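Local atomic coordinates of putative phosphatase (Clostridium difficile, PDB entry 3SD7), a protein that probably hydrolyses phosphate esters as a member of the haloacid dehalogenase-like hydrolase family, although its natural substrate is not established. Residues A[128-133]-A[174-179]. Sequence-based numbering, arbitrary orientation.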
loop_
_atom_site.group_PDB
_atom_site.type_symbol
_atom_site.label_atom_id
_atom_site.label_comp_id
_atom_site.label_asym_id
_atom_site.label_seq_id
_atom_site.Cartn_x
_atom_site.Cartn_y
_atom_site.Cartn_z
ATOM N N ILE A 128 -4.076 -15.820 -10.148
ATOM C CA ILE A 128 -2.826 -15.666 -9.435
ATOM C C ILE A 128 -2.847 -14.242 -8.869
ATOM O O ILE A 128 -3.035 -13.259 -9.618
ATOM C CB ILE A 128 -1.635 -15.825 -10.385
ATOM C CG1 ILE A 128 -1.574 -17.270 -10.872
ATOM C CG2 ILE A 128 -0.337 -15.473 -9.636
ATOM C CD1 ILE A 128 -0.605 -17.483 -12.017
ATOM N N LEU A 129 -2.688 -14.155 -7.550
ATOM C CA LEU A 129 -2.746 -12.889 -6.834
ATOM C C LEU A 129 -1.346 -12.578 -6.305
ATOM O O LEU A 129 -0.651 -13.447 -5.728
ATOM C CB LEU A 129 -3.735 -12.980 -5.689
ATOM C CG LEU A 129 -5.128 -13.509 -6.049
ATOM C CD1 LEU A 129 -6.045 -13.484 -4.810
ATOM C CD2 LEU A 129 -5.740 -12.697 -7.191
ATOM N N LEU A 130 -0.931 -11.345 -6.522
ATOM C CA LEU A 130 0.386 -10.895 -6.096
ATOM C C LEU A 130 0.277 -9.577 -5.357
ATOM O O LEU A 130 -0.637 -8.791 -5.605
ATOM C CB LEU A 130 1.253 -10.673 -7.333
ATOM C CG LEU A 130 1.394 -11.806 -8.367
ATOM C CD1 LEU A 130 2.161 -11.326 -9.635
ATOM C CD2 LEU A 130 2.044 -13.023 -7.748
ATOM N N VAL A 131 1.239 -9.297 -4.481
ATOM C CA VAL A 131 1.349 -7.984 -3.854
ATOM C C VAL A 131 2.599 -7.303 -4.376
ATOM O O VAL A 131 3.664 -7.927 -4.412
ATOM C CB VAL A 131 1.385 -8.051 -2.309
ATOM C CG1 VAL A 131 1.734 -6.688 -1.689
ATOM C CG2 VAL A 131 0.037 -8.542 -1.773
ATOM N N ALA A 132 2.439 -6.063 -4.841
ATOM C CA ALA A 132 3.542 -5.226 -5.293
ATOM C C ALA A 132 3.360 -3.888 -4.587
ATOM O O ALA A 132 2.431 -3.140 -4.873
ATOM C CB ALA A 132 3.531 -5.070 -6.838
ATOM N N THR A 133 4.257 -3.596 -3.658
ATOM C CA THR A 133 4.134 -2.439 -2.791
ATOM C C THR A 133 5.479 -1.775 -2.527
ATOM O O THR A 133 6.539 -2.399 -2.701
ATOM C CB THR A 133 3.491 -2.881 -1.460
ATOM O OG1 THR A 133 3.294 -1.762 -0.586
ATOM C CG2 THR A 133 4.342 -3.956 -0.732
ATOM N N TYR A 174 9.374 -6.991 -10.996
ATOM C CA TYR A 174 9.985 -8.074 -10.219
ATOM C C TYR A 174 9.007 -9.225 -9.993
ATOM O O TYR A 174 9.329 -10.377 -10.207
ATOM C CB TYR A 174 10.522 -7.550 -8.856
ATOM C CG TYR A 174 11.008 -8.665 -7.936
ATOM C CD1 TYR A 174 12.232 -9.294 -8.150
ATOM C CD2 TYR A 174 10.237 -9.100 -6.881
ATOM C CE1 TYR A 174 12.659 -10.333 -7.313
ATOM C CE2 TYR A 174 10.659 -10.134 -6.052
ATOM C CZ TYR A 174 11.846 -10.737 -6.266
ATOM O OH TYR A 174 12.241 -11.762 -5.413
ATOM N N VAL A 175 7.778 -8.898 -9.602
ATOM C CA VAL A 175 6.827 -9.914 -9.257
ATOM C C VAL A 175 6.292 -10.638 -10.505
ATOM O O VAL A 175 6.088 -11.846 -10.477
ATOM C CB VAL A 175 5.788 -9.298 -8.251
ATOM C CG1 VAL A 175 4.608 -8.697 -8.987
ATOM C CG2 VAL A 175 5.400 -10.290 -7.238
ATOM N N LEU A 176 6.126 -9.925 -11.626
ATOM C CA LEU A 176 5.773 -10.584 -12.887
ATOM C C LEU A 176 6.889 -11.503 -13.384
ATOM O O LEU A 176 6.628 -12.572 -13.966
ATOM C CB LEU A 176 5.462 -9.562 -13.986
ATOM C CG LEU A 176 4.172 -8.787 -13.824
ATOM C CD1 LEU A 176 4.052 -7.874 -15.046
ATOM C CD2 LEU A 176 2.965 -9.730 -13.699
ATOM N N ASP A 177 8.142 -11.090 -13.190
ATOM C CA ASP A 177 9.241 -11.916 -13.626
ATOM C C ASP A 177 9.226 -13.246 -12.855
ATOM O O ASP A 177 9.583 -14.260 -13.414
ATOM C CB ASP A 177 10.574 -11.201 -13.489
ATOM C CG ASP A 177 10.757 -10.067 -14.521
ATOM O OD1 ASP A 177 9.985 -9.997 -15.500
ATOM O OD2 ASP A 177 11.688 -9.264 -14.349
ATOM N N LEU A 178 8.793 -13.236 -11.599
ATOM C CA LEU A 178 8.730 -14.476 -10.801
ATOM C C LEU A 178 7.685 -15.443 -11.353
ATOM O O LEU A 178 7.802 -16.646 -11.158
ATOM C CB LEU A 178 8.372 -14.198 -9.341
ATOM C CG LEU A 178 9.366 -13.404 -8.506
ATOM C CD1 LEU A 178 8.757 -13.103 -7.134
ATOM C CD2 LEU A 178 10.738 -14.136 -8.419
ATOM N N CYS A 179 6.672 -14.902 -12.025
ATOM C CA CYS A 179 5.587 -15.691 -12.579
ATOM C C CYS A 179 5.866 -16.139 -13.979
ATOM O O CYS A 179 5.071 -16.913 -14.524
ATOM C CB CYS A 179 4.292 -14.904 -12.567
ATOM S SG CYS A 179 3.691 -14.602 -10.860
#
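Leu130 CD1 lies 3.6 Å from Val175 CG1 and 3.8 Å from Cys179 SG, fitting between two residues one helical turn apart. This is strand-on-helix packing in the Rossmann-like core of a haloacid dehalogenase-type fold: helix 168-179 lies against one face of the parallel sheet, and its segment 174-179 runs roughly antiparallel to strand 128-133, at 151°, the two axes approaching to 9.2 Å. Leu130 and Val175 point in opposing directions and lie alongside one another, touching by their flanks, with Leu130 CB 4.2 Å from Val175 CG2. Either side of Leu130 on the strand, Ala132 adds its methyl toward Val175 and Ile128 adds CG2 toward Cys179, both more loosely. No hydrogen bond crosses the interface. Leu33 of the central strand 31-34 and Tyr155 of the edge strand 155-159 both touch Leu130 and Val175, extending the apolar layer over three strands. Backbone bonds from Leu130 to Val32 and Phe34 hold the strand in the sheet. At its C-terminal end, Thr133 OG1 hydrogen-bonds Asp35 of the probable DxDx(T/V) motif. With chi1 at -68°, which sets SG opposite its own carbonyl carbon, the Cys179 sulfur faces the strand and meets both leucine methyls, Leu130 CD2 lying 3.9 Å from Cys179 SG.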